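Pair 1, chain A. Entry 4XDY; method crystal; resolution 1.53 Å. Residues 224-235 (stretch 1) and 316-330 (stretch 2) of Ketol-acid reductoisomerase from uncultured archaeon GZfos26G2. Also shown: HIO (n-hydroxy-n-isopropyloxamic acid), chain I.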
# COMPACT_ATOMS: atom_id res chain seq x y z
N PRO A 224 2.60 -2.80 -22.53
CA PRO A 224 2.58 -4.25 -22.18
C PRO A 224 1.95 -4.42 -20.79
O PRO A 224 2.18 -3.60 -19.90
CB PRO A 224 4.06 -4.60 -22.09
CG PRO A 224 4.76 -3.62 -22.95
CD PRO A 224 3.93 -2.37 -22.98
N PRO A 225 1.14 -5.45 -20.62
CA PRO A 225 0.59 -5.71 -19.32
C PRO A 225 1.59 -5.92 -18.21
O PRO A 225 1.28 -5.55 -17.04
CB PRO A 225 -0.36 -6.95 -19.56
CG PRO A 225 0.29 -7.66 -20.72
CD PRO A 225 0.86 -6.57 -21.58
N GLU A 226 2.78 -6.43 -18.50
CA GLU A 226 3.79 -6.54 -17.45
C GLU A 226 4.22 -5.15 -16.92
O GLU A 226 4.45 -4.94 -15.71
CB GLU A 226 5.00 -7.27 -17.98
CG GLU A 226 4.70 -8.72 -18.38
CD GLU A 226 4.07 -8.87 -19.72
OE1 GLU A 226 3.96 -7.96 -20.57
OE2 GLU A 226 3.68 -10.03 -19.92
N MET A 227 4.32 -4.22 -17.86
CA MET A 227 4.65 -2.81 -17.53
C MET A 227 3.57 -2.14 -16.69
O MET A 227 3.85 -1.56 -15.66
CB MET A 227 4.97 -2.11 -18.83
CG MET A 227 5.52 -0.69 -18.66
SD MET A 227 5.76 0.10 -20.26
CE MET A 227 7.09 -0.92 -20.90
N ALA A 228 2.30 -2.31 -17.09
CA ALA A 228 1.16 -1.85 -16.36
C ALA A 228 1.07 -2.44 -15.01
O ALA A 228 0.78 -1.77 -14.04
CB ALA A 228 -0.11 -2.08 -17.15
N TYR A 229 1.41 -3.73 -14.87
CA TYR A 229 1.51 -4.32 -13.52
C TYR A 229 2.54 -3.74 -12.57
O TYR A 229 2.23 -3.47 -11.43
CB TYR A 229 1.68 -5.90 -13.61
CG TYR A 229 1.72 -6.49 -12.23
CD1 TYR A 229 2.89 -6.76 -11.57
CD2 TYR A 229 0.58 -6.95 -11.64
CE1 TYR A 229 2.92 -7.24 -10.27
CE2 TYR A 229 0.57 -7.45 -10.38
CZ TYR A 229 1.71 -7.60 -9.70
OH TYR A 229 1.64 -8.12 -8.44
N PHE A 230 3.77 -3.55 -13.04
CA PHE A 230 4.80 -3.05 -12.20
C PHE A 230 4.45 -1.59 -11.79
O PHE A 230 4.67 -1.18 -10.67
CB PHE A 230 6.10 -3.03 -12.92
CG PHE A 230 6.77 -4.43 -13.07
CD1 PHE A 230 6.71 -5.36 -12.03
CD2 PHE A 230 7.46 -4.74 -14.18
CE1 PHE A 230 7.36 -6.61 -12.11
CE2 PHE A 230 8.09 -5.99 -14.32
CZ PHE A 230 8.03 -6.89 -13.28
N GLU A 231 3.95 -0.83 -12.74
CA GLU A 231 3.60 0.58 -12.49
C GLU A 231 2.41 0.72 -11.56
O GLU A 231 2.43 1.59 -10.71
CB GLU A 231 3.29 1.31 -13.78
CG GLU A 231 3.00 2.78 -13.65
CD GLU A 231 4.20 3.60 -13.28
OE1 GLU A 231 5.33 3.30 -13.69
OE2 GLU A 231 4.05 4.59 -12.53
N CYS A 232 1.31 0.01 -11.80
CA CYS A 232 0.04 0.27 -11.12
C CYS A 232 -0.19 -0.58 -9.88
O CYS A 232 -1.00 -0.24 -9.06
CB CYS A 232 -1.13 0.09 -12.07
SG CYS A 232 -1.20 1.19 -13.49
N VAL A 233 0.48 -1.74 -9.80
CA VAL A 233 0.26 -2.66 -8.67
C VAL A 233 1.50 -2.92 -7.85
O VAL A 233 1.48 -2.61 -6.65
CB VAL A 233 -0.32 -4.02 -9.19
CG1 VAL A 233 -0.64 -4.93 -8.00
CG2 VAL A 233 -1.56 -3.78 -10.05
N HIS A 234 2.59 -3.43 -8.43
CA HIS A 234 3.75 -3.74 -7.62
C HIS A 234 4.31 -2.48 -6.90
O HIS A 234 4.59 -2.52 -5.73
CB HIS A 234 4.85 -4.36 -8.48
CG HIS A 234 5.99 -4.87 -7.71
ND1 HIS A 234 6.00 -6.16 -7.18
CD2 HIS A 234 7.17 -4.30 -7.34
CE1 HIS A 234 7.10 -6.32 -6.46
NE2 HIS A 234 7.87 -5.26 -6.62
N GLU A 235 4.35 -1.35 -7.58
CA GLU A 235 4.91 -0.13 -6.97
C GLU A 235 3.99 0.48 -5.93
O GLU A 235 4.43 1.18 -5.02
CB GLU A 235 5.27 0.87 -8.04
CG GLU A 235 6.18 1.97 -7.49
CD GLU A 235 6.75 2.88 -8.53
OE1 GLU A 235 6.66 2.63 -9.74
OE2 GLU A 235 7.34 3.93 -8.08
N HIS A 316 -9.17 -11.65 -14.98
CA HIS A 316 -8.62 -10.38 -15.44
C HIS A 316 -7.14 -10.50 -15.65
O HIS A 316 -6.40 -11.11 -14.86
CB HIS A 316 -8.95 -9.26 -14.41
CG HIS A 316 -8.84 -7.89 -14.96
ND1 HIS A 316 -7.63 -7.27 -15.16
CD2 HIS A 316 -9.77 -6.99 -15.34
CE1 HIS A 316 -7.80 -6.08 -15.69
NE2 HIS A 316 -9.10 -5.87 -15.80
N GLN A 317 -6.68 -9.85 -16.70
CA GLN A 317 -5.27 -9.76 -16.96
C GLN A 317 -4.36 -9.31 -15.82
O GLN A 317 -3.25 -9.77 -15.71
CB GLN A 317 -5.10 -8.84 -18.16
CG GLN A 317 -3.94 -9.13 -18.99
CD GLN A 317 -3.89 -8.28 -20.24
OE1 GLN A 317 -4.57 -7.23 -20.35
NE2 GLN A 317 -3.11 -8.72 -21.15
N VAL A 318 -4.82 -8.38 -14.97
CA VAL A 318 -4.03 -7.94 -13.86
C VAL A 318 -3.68 -9.10 -12.93
O VAL A 318 -2.60 -9.19 -12.40
CB VAL A 318 -4.71 -6.73 -13.15
CG1 VAL A 318 -5.85 -7.19 -12.31
CG2 VAL A 318 -3.62 -6.04 -12.36
N GLU A 319 -4.62 -10.04 -12.80
CA GLU A 319 -4.45 -11.22 -12.02
C GLU A 319 -3.63 -12.33 -12.69
O GLU A 319 -2.78 -12.94 -12.08
CB GLU A 319 -5.85 -11.71 -11.55
CG GLU A 319 -6.52 -10.85 -10.49
CD GLU A 319 -5.70 -10.82 -9.20
OE1 GLU A 319 -5.60 -11.83 -8.49
OE2 GLU A 319 -5.00 -9.78 -8.97
N THR A 320 -3.88 -12.57 -13.96
CA THR A 320 -3.14 -13.64 -14.64
C THR A 320 -1.69 -13.20 -14.92
O THR A 320 -0.75 -13.95 -14.67
CB THR A 320 -3.84 -14.06 -15.97
OG1 THR A 320 -3.97 -12.96 -16.80
CG2 THR A 320 -5.25 -14.64 -15.74
N VAL A 321 -1.51 -11.96 -15.33
CA VAL A 321 -0.13 -11.50 -15.54
C VAL A 321 0.58 -11.29 -14.23
O VAL A 321 1.75 -11.65 -14.06
CB VAL A 321 -0.08 -10.25 -16.41
CG1 VAL A 321 1.35 -9.76 -16.61
CG2 VAL A 321 -0.70 -10.56 -17.76
N GLY A 322 -0.11 -10.71 -13.24
CA GLY A 322 0.51 -10.54 -11.92
C GLY A 322 0.98 -11.86 -11.32
O GLY A 322 2.04 -11.94 -10.72
N ALA A 323 0.14 -12.90 -11.47
CA ALA A 323 0.54 -14.22 -10.91
C ALA A 323 1.82 -14.74 -11.59
O ALA A 323 2.69 -15.27 -10.92
CB ALA A 323 -0.60 -15.25 -10.97
N GLU A 324 1.91 -14.57 -12.88
CA GLU A 324 3.05 -15.04 -13.70
C GLU A 324 4.29 -14.27 -13.27
O GLU A 324 5.36 -14.82 -13.01
CB GLU A 324 2.79 -14.77 -15.21
CG GLU A 324 1.63 -15.52 -15.88
CD GLU A 324 1.39 -15.20 -17.39
OE1 GLU A 324 1.54 -14.03 -17.93
OE2 GLU A 324 1.00 -16.20 -18.06
N ILE A 325 4.11 -12.92 -13.11
CA ILE A 325 5.25 -12.09 -12.64
C ILE A 325 5.78 -12.46 -11.27
O ILE A 325 7.00 -12.58 -11.05
CB ILE A 325 4.85 -10.57 -12.70
CG1 ILE A 325 4.67 -10.10 -14.13
CG2 ILE A 325 5.82 -9.70 -11.93
CD1 ILE A 325 4.14 -8.70 -14.32
N ARG A 326 4.86 -12.65 -10.34
CA ARG A 326 5.21 -12.84 -8.95
C ARG A 326 5.89 -14.26 -8.78
O ARG A 326 6.85 -14.39 -8.03
CB ARG A 326 4.07 -12.74 -8.03
CG ARG A 326 3.51 -11.31 -7.85
CD ARG A 326 2.47 -11.23 -6.77
NE ARG A 326 1.28 -12.05 -7.02
CZ ARG A 326 0.23 -11.78 -7.77
NH1 ARG A 326 -0.01 -10.58 -8.31
NH2 ARG A 326 -0.69 -12.73 -7.91
N LYS A 327 5.43 -15.20 -9.58
CA LYS A 327 6.04 -16.58 -9.60
C LYS A 327 7.52 -16.54 -10.01
O LYS A 327 8.31 -17.38 -9.61
CB LYS A 327 5.23 -17.46 -10.57
CG LYS A 327 5.65 -18.90 -10.56
CD LYS A 327 4.91 -19.61 -11.68
CE LYS A 327 5.13 -21.14 -11.67
NZ LYS A 327 3.82 -21.81 -11.97
N LEU A 328 7.87 -15.60 -10.85
CA LEU A 328 9.24 -15.42 -11.36
C LEU A 328 10.13 -14.55 -10.52
O LEU A 328 11.32 -14.41 -10.83
CB LEU A 328 9.16 -14.89 -12.79
CG LEU A 328 8.47 -15.79 -13.81
CD1 LEU A 328 8.16 -15.06 -15.11
CD2 LEU A 328 9.37 -17.02 -14.14
N PHE A 329 9.62 -13.94 -9.45
CA PHE A 329 10.53 -13.27 -8.49
C PHE A 329 11.51 -14.22 -7.82
O PHE A 329 11.19 -15.36 -7.57
CB PHE A 329 9.74 -12.62 -7.36
CG PHE A 329 8.91 -11.43 -7.78
CD1 PHE A 329 9.17 -10.71 -8.92
CD2 PHE A 329 7.87 -11.04 -6.99
CE1 PHE A 329 8.39 -9.58 -9.27
CE2 PHE A 329 7.05 -9.97 -7.35
CZ PHE A 329 7.34 -9.22 -8.46
N ALA A 330 12.70 -13.71 -7.53
CA ALA A 330 13.77 -14.46 -6.91
C ALA A 330 14.19 -13.74 -5.63
O ALA A 330 15.22 -13.02 -5.64
CB ALA A 330 14.93 -14.44 -7.86
C1 HIO I . 8.89 9.48 -9.56
O11 HIO I . 8.97 10.23 -10.50
O12 HIO I . 9.27 9.67 -8.41
C2 HIO I . 8.43 8.08 -9.94
O2 HIO I . 8.58 7.74 -11.14
N3 HIO I . 7.96 7.20 -9.11
O3 HIO I . 8.00 5.80 -9.66
C4 HIO I . 7.48 7.45 -7.77
C41 HIO I . 6.04 6.99 -7.52
C42 HIO I . 8.49 6.73 -6.87

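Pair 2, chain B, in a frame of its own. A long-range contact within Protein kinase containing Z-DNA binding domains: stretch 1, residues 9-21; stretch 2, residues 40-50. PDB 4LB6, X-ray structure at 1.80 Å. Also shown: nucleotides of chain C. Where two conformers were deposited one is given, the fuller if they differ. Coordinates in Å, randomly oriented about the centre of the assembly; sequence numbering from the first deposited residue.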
# COMPACT_ATOMS: atom_id res chain seq x y z
N GLU B 9 19.84 -3.86 17.97
CA GLU B 9 20.28 -5.21 18.29
C GLU B 9 21.18 -5.85 17.24
O GLU B 9 20.88 -5.92 16.02
CB GLU B 9 19.11 -6.17 18.57
CG GLU B 9 18.89 -6.48 20.07
CD GLU B 9 20.15 -6.96 20.83
OE1 GLU B 9 20.69 -8.06 20.55
OE2 GLU B 9 20.60 -6.22 21.74
N ASN B 10 22.25 -6.42 17.76
CA ASN B 10 23.05 -7.36 17.02
C ASN B 10 22.20 -8.55 16.66
O ASN B 10 22.39 -9.14 15.60
CB ASN B 10 24.28 -7.73 17.85
CG ASN B 10 25.08 -6.50 18.21
OD1 ASN B 10 24.97 -5.48 17.51
ND2 ASN B 10 25.87 -6.56 19.29
N GLU B 11 21.21 -8.88 17.49
CA GLU B 11 20.35 -10.01 17.17
C GLU B 11 19.49 -9.75 15.93
O GLU B 11 19.29 -10.63 15.09
CB GLU B 11 19.44 -10.40 18.35
CG GLU B 11 18.55 -11.62 18.03
CD GLU B 11 19.27 -12.97 18.26
OE1 GLU B 11 20.27 -13.03 19.01
OE2 GLU B 11 18.84 -13.98 17.67
N ILE B 12 18.91 -8.56 15.85
CA ILE B 12 18.13 -8.18 14.66
C ILE B 12 19.02 -8.25 13.45
O ILE B 12 18.64 -8.78 12.42
CB ILE B 12 17.60 -6.71 14.77
CG1 ILE B 12 16.63 -6.59 15.92
CG2 ILE B 12 16.97 -6.21 13.43
CD1 ILE B 12 15.47 -7.50 15.79
N GLU B 13 20.23 -7.69 13.57
CA GLU B 13 21.07 -7.61 12.40
C GLU B 13 21.50 -9.00 12.00
O GLU B 13 21.55 -9.29 10.83
CB GLU B 13 22.26 -6.63 12.57
CG GLU B 13 21.83 -5.21 12.30
CD GLU B 13 22.86 -4.11 12.54
OE1 GLU B 13 24.07 -4.37 12.59
OE2 GLU B 13 22.42 -2.95 12.63
N MET B 14 21.82 -9.86 12.97
CA MET B 14 22.15 -11.25 12.65
C MET B 14 21.00 -11.93 11.93
O MET B 14 21.19 -12.67 10.94
CB MET B 14 22.53 -12.02 13.93
CG MET B 14 22.60 -13.53 13.71
SD MET B 14 23.10 -14.37 15.22
CE MET B 14 24.50 -13.37 15.70
N ARG B 15 19.78 -11.70 12.43
CA ARG B 15 18.60 -12.34 11.84
C ARG B 15 18.31 -11.85 10.40
O ARG B 15 17.93 -12.63 9.52
CB ARG B 15 17.38 -12.16 12.76
CG ARG B 15 17.39 -13.13 14.01
CD ARG B 15 16.15 -12.85 14.93
NE ARG B 15 14.91 -13.27 14.27
CZ ARG B 15 13.71 -12.66 14.34
NH1 ARG B 15 13.52 -11.53 15.05
NH2 ARG B 15 12.69 -13.19 13.68
N ILE B 16 18.56 -10.58 10.15
CA ILE B 16 18.41 -10.05 8.81
C ILE B 16 19.45 -10.65 7.87
O ILE B 16 19.12 -11.09 6.75
CB ILE B 16 18.57 -8.52 8.80
CG1 ILE B 16 17.34 -7.92 9.51
CG2 ILE B 16 18.62 -7.97 7.31
CD1 ILE B 16 17.42 -6.38 9.87
N CYS B 17 20.69 -10.71 8.33
CA CYS B 17 21.75 -11.20 7.47
C CYS B 17 21.54 -12.68 7.23
O CYS B 17 21.87 -13.21 6.17
CB CYS B 17 23.11 -10.97 8.11
SG CYS B 17 23.59 -9.20 8.00
N ASP B 18 21.00 -13.35 8.23
CA ASP B 18 20.78 -14.79 8.08
C ASP B 18 19.66 -15.06 7.06
O ASP B 18 19.72 -16.00 6.28
CB ASP B 18 20.45 -15.38 9.43
CG ASP B 18 20.21 -16.87 9.37
OD1 ASP B 18 21.18 -17.66 9.34
OD2 ASP B 18 19.02 -17.23 9.37
N TYR B 19 18.64 -14.22 7.09
CA TYR B 19 17.60 -14.28 6.06
C TYR B 19 18.18 -14.12 4.63
O TYR B 19 17.91 -14.94 3.71
CB TYR B 19 16.49 -13.24 6.36
CG TYR B 19 15.35 -13.36 5.37
CD1 TYR B 19 15.43 -12.76 4.14
CD2 TYR B 19 14.24 -14.13 5.65
CE1 TYR B 19 14.42 -12.91 3.21
CE2 TYR B 19 13.20 -14.25 4.71
CZ TYR B 19 13.33 -13.67 3.51
OH TYR B 19 12.33 -13.79 2.53
N LEU B 20 19.00 -13.08 4.47
CA LEU B 20 19.66 -12.86 3.19
C LEU B 20 20.61 -14.02 2.82
O LEU B 20 20.70 -14.39 1.66
CB LEU B 20 20.39 -11.54 3.18
CG LEU B 20 19.48 -10.28 3.28
CD1 LEU B 20 20.34 -9.05 3.42
CD2 LEU B 20 18.49 -10.10 2.12
N ARG B 21 21.32 -14.58 3.79
CA ARG B 21 22.18 -15.74 3.48
C ARG B 21 21.39 -16.88 2.87
O ARG B 21 21.83 -17.51 1.90
CB ARG B 21 22.93 -16.26 4.71
CG ARG B 21 23.83 -17.45 4.40
CD ARG B 21 24.47 -17.91 5.68
NE ARG B 21 23.46 -18.35 6.63
CZ ARG B 21 22.88 -19.54 6.60
NH1 ARG B 21 23.21 -20.45 5.67
NH2 ARG B 21 21.96 -19.84 7.52
N SER B 40 10.05 -0.58 9.27
CA SER B 40 10.99 0.51 9.51
C SER B 40 12.22 0.00 10.31
O SER B 40 13.37 0.48 10.09
CB SER B 40 10.29 1.63 10.26
OG SER B 40 9.87 1.11 11.50
N THR B 41 12.01 -0.94 11.25
CA THR B 41 13.16 -1.47 11.99
C THR B 41 14.07 -2.27 11.06
O THR B 41 15.29 -2.20 11.15
CB THR B 41 12.65 -2.41 13.09
OG1 THR B 41 11.81 -1.64 13.97
CG2 THR B 41 13.82 -3.07 13.83
N VAL B 42 13.49 -3.08 10.18
CA VAL B 42 14.36 -3.81 9.28
C VAL B 42 15.08 -2.82 8.33
O VAL B 42 16.29 -2.96 8.07
CB VAL B 42 13.56 -4.87 8.49
CG1 VAL B 42 14.43 -5.56 7.45
CG2 VAL B 42 12.94 -5.90 9.47
N ASN B 43 14.37 -1.84 7.80
CA ASN B 43 15.06 -0.89 6.93
C ASN B 43 16.16 -0.12 7.67
O ASN B 43 17.22 0.13 7.07
CB ASN B 43 14.10 0.14 6.24
CG ASN B 43 13.74 -0.26 4.83
OD1 ASN B 43 14.50 -0.93 4.13
ND2 ASN B 43 12.54 0.21 4.37
N ARG B 44 15.92 0.31 8.91
CA ARG B 44 16.97 1.04 9.67
C ARG B 44 18.24 0.18 9.66
O ARG B 44 19.37 0.67 9.38
CB ARG B 44 16.51 1.32 11.14
CG ARG B 44 17.58 1.82 12.15
CD ARG B 44 16.92 2.00 13.55
NE ARG B 44 15.61 2.61 13.37
CZ ARG B 44 14.45 2.12 13.82
NH1 ARG B 44 14.43 1.05 14.59
NH2 ARG B 44 13.31 2.73 13.52
N HIS B 45 18.06 -1.10 9.99
CA HIS B 45 19.23 -1.99 10.06
C HIS B 45 19.84 -2.31 8.70
O HIS B 45 21.05 -2.47 8.63
CB HIS B 45 18.90 -3.24 10.89
CG HIS B 45 18.77 -2.93 12.35
ND1 HIS B 45 19.87 -2.64 13.15
CD2 HIS B 45 17.68 -2.77 13.13
CE1 HIS B 45 19.45 -2.37 14.38
NE2 HIS B 45 18.13 -2.45 14.40
N LEU B 46 19.03 -2.44 7.64
CA LEU B 46 19.60 -2.69 6.31
C LEU B 46 20.50 -1.52 5.89
O LEU B 46 21.63 -1.73 5.39
CB LEU B 46 18.47 -2.84 5.28
CG LEU B 46 17.84 -4.24 5.31
CD1 LEU B 46 16.53 -4.22 4.46
CD2 LEU B 46 18.77 -5.30 4.76
N TYR B 47 20.00 -0.30 6.10
CA TYR B 47 20.78 0.90 5.71
C TYR B 47 22.06 0.98 6.54
O TYR B 47 23.16 1.26 6.02
CB TYR B 47 19.96 2.21 5.76
CG TYR B 47 19.11 2.33 4.50
CD1 TYR B 47 17.81 1.79 4.45
CD2 TYR B 47 19.67 2.85 3.32
CE1 TYR B 47 17.06 1.84 3.26
CE2 TYR B 47 18.94 2.92 2.13
CZ TYR B 47 17.64 2.39 2.08
OH TYR B 47 16.91 2.50 0.90
N SER B 48 21.94 0.70 7.83
CA SER B 48 23.14 0.60 8.70
C SER B 48 24.15 -0.49 8.27
O SER B 48 25.38 -0.27 8.31
CB SER B 48 22.75 0.36 10.15
OG SER B 48 23.92 0.09 10.91
N LEU B 49 23.64 -1.66 7.91
CA LEU B 49 24.51 -2.73 7.42
C LEU B 49 25.12 -2.39 6.07
O LEU B 49 26.19 -2.87 5.72
CB LEU B 49 23.75 -4.04 7.29
CG LEU B 49 23.35 -4.71 8.58
CD1 LEU B 49 22.16 -5.67 8.41
CD2 LEU B 49 24.59 -5.43 9.12
N GLN B 50 24.40 -1.62 5.26
CA GLN B 50 24.94 -1.20 3.99
C GLN B 50 26.15 -0.26 4.24
O GLN B 50 27.21 -0.30 3.55
CB GLN B 50 23.84 -0.52 3.18
CG GLN B 50 24.34 0.28 1.98
CD GLN B 50 23.31 1.29 1.48
OE1 GLN B 50 22.79 1.13 0.39
NE2 GLN B 50 23.03 2.35 2.28
P DG C 5 10.84 2.88 6.44
OP1 DG C 5 10.55 1.62 5.73
OP2 DG C 5 10.03 3.37 7.60
O5' DG C 5 12.37 2.85 6.85
C5' DG C 5 12.98 3.95 7.67
C4' DG C 5 14.49 3.79 7.71
O4' DG C 5 15.06 3.83 6.39
C3' DG C 5 15.15 5.00 8.43
O3' DG C 5 15.29 4.54 9.78
C2' DG C 5 16.50 5.09 7.77
C1' DG C 5 16.34 4.50 6.37
N9 DG C 5 16.25 5.42 5.23
C8 DG C 5 17.05 5.34 4.12
N7 DG C 5 16.74 6.20 3.17
C5 DG C 5 15.70 6.95 3.71
C6 DG C 5 14.94 8.00 3.11
O6 DG C 5 15.10 8.49 1.99
N1 DG C 5 13.91 8.47 3.92
C2 DG C 5 13.62 7.92 5.16
N2 DG C 5 12.56 8.44 5.82
N3 DG C 5 14.35 6.90 5.70
C4 DG C 5 15.35 6.45 4.93
P DC C 4 13.07 2.24 0.82
OP1 DC C 4 14.49 1.71 0.97
OP2 DC C 4 11.92 1.38 1.36
O5' DC C 4 13.08 3.60 1.57
C5' DC C 4 13.62 3.75 2.96
C4' DC C 4 12.71 4.51 3.90
O4' DC C 4 12.56 5.87 3.32
C3' DC C 4 11.28 3.93 4.01
O3' DC C 4 10.75 4.05 5.35
C2' DC C 4 10.47 4.87 3.03
C1' DC C 4 11.19 6.18 3.35
N1 DC C 4 10.95 7.13 2.25
C2 DC C 4 9.90 8.02 2.36
O2 DC C 4 9.21 8.02 3.36
N3 DC C 4 9.63 8.85 1.32
C4 DC C 4 10.38 8.79 0.20
N4 DC C 4 10.02 9.70 -0.78
C5 DC C 4 11.44 7.84 0.04
C6 DC C 4 11.67 7.04 1.09
P DC C 6 14.94 5.47 11.05
OP1 DC C 6 15.89 5.14 12.15
OP2 DC C 6 13.53 5.61 11.37
O5' DC C 6 15.46 6.94 10.57
C5' DC C 6 15.65 7.92 11.62
C4' DC C 6 15.13 9.26 11.02
O4' DC C 6 15.99 9.70 9.94
C3' DC C 6 13.66 9.28 10.54
O3' DC C 6 13.05 10.50 10.97
C2' DC C 6 13.87 9.31 9.01
C1' DC C 6 15.13 10.16 8.95
N1 DC C 6 15.83 9.98 7.66
C2 DC C 6 15.43 10.84 6.62
O2 DC C 6 14.51 11.63 6.86
N3 DC C 6 16.00 10.72 5.43
C4 DC C 6 16.97 9.85 5.27
N4 DC C 6 17.56 9.75 4.08
C5 DC C 6 17.41 8.97 6.31
C6 DC C 6 16.82 9.09 7.52
O HOH W 1 25.68 -2.24 11.00

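Both pairs consist of two helices that cross nearly at right angles. In pair 1 the axes run 84° apart and approach to 9.6 Å; in pair 2 the values are 81° and 10.1 Å, and the backbones superpose with an RMSD of 0.6 Å over 14 central residues. A steep crossing confines contact to a short patch, so a few matched positions carry most of the packing, and the buried areas are similar, 544 and 478 Å².

The central knob is Tyr229(A) in pair 1 and Ile16(B) in pair 2. The matched residues that surround it include Val318(A) and Val42(B), Gly322(A) and Leu46(B), and Ile325(A) and Leu49(B). The decisive exchange is at Gly322(A). With no side chain there, the tyrosine ring can lie on the backbone: CA of Gly322(A) sits over one ring face, 3.5 Å from CE2 of Tyr229(A), in a CH-pi contact. A CB on this glycine would fall 2.7 Å from CE2 of Tyr229(A), a clash. Pair 2 divides the volume differently. Its knob is the smaller Ile16(B), and Leu46(B) supplies bulk from the other helix, its CD2 lying 3.7 Å from CG2 of Ile16(B). Tyrosine on glycine and isoleucine on leucine thus fill nearly the same gap between helices.

The tyrosine also carries a hydroxyl into the contact, which calls for a polar partner. Arg326(A), one of the residues around the knob, provides it: NH1 of Arg326(A) donates a hydrogen bond to OH of Tyr229(A) at 3.0 Å. The matching Gln50(B) makes no contact with the opposite stretch, and Ile16(B) has no polar group to satisfy.

Ile325(A) and Leu49(B) coincide best, with side-chain centres 0.3 Å apart. Each is a branched aliphatic residue that points toward the other helix and fills space without needing a polar partner. CD1 of Ile325(A) packs 3.6 Å from CD1 of Tyr229(A), while CD1 of Leu49(B) lies 3.8 Å from SG of Cys17(B). Cys17(B) matches Phe230(A), whose longer side chain starts sideways but brings its end nearer, with CE1 3.5 Å from CG2 of Ile325(A).

Val321(A) and His45(B) both point toward the partner helix, but their chemistry differs. Val321(A) makes apolar contact, its CG2 lying 4.0 Å from CB of Pro225(A). The rigid proline ring suits the first turn of its helix, where the backbone NH it lacks is not needed for helical bonding. In pair 2 its counterpart Ile12(B) covers one face of the imidazole, with CG2 3.5 Å from CD2 of His45(B), and the ring edge is left for polar bonding: ND1 of His45(B) donates to OE2 of Glu13(B) at 2.6 Å. Glu226(A), matched to Glu13(B), packs against a valine instead, its CG lying 3.9 Å from CG1 of Val321(A), while its OE1 is hydrogen-bonded elsewhere in the structure. A glutamate thus serves both pairs, but only in pair 2 does its carboxylate form a hydrogen bond across the contact.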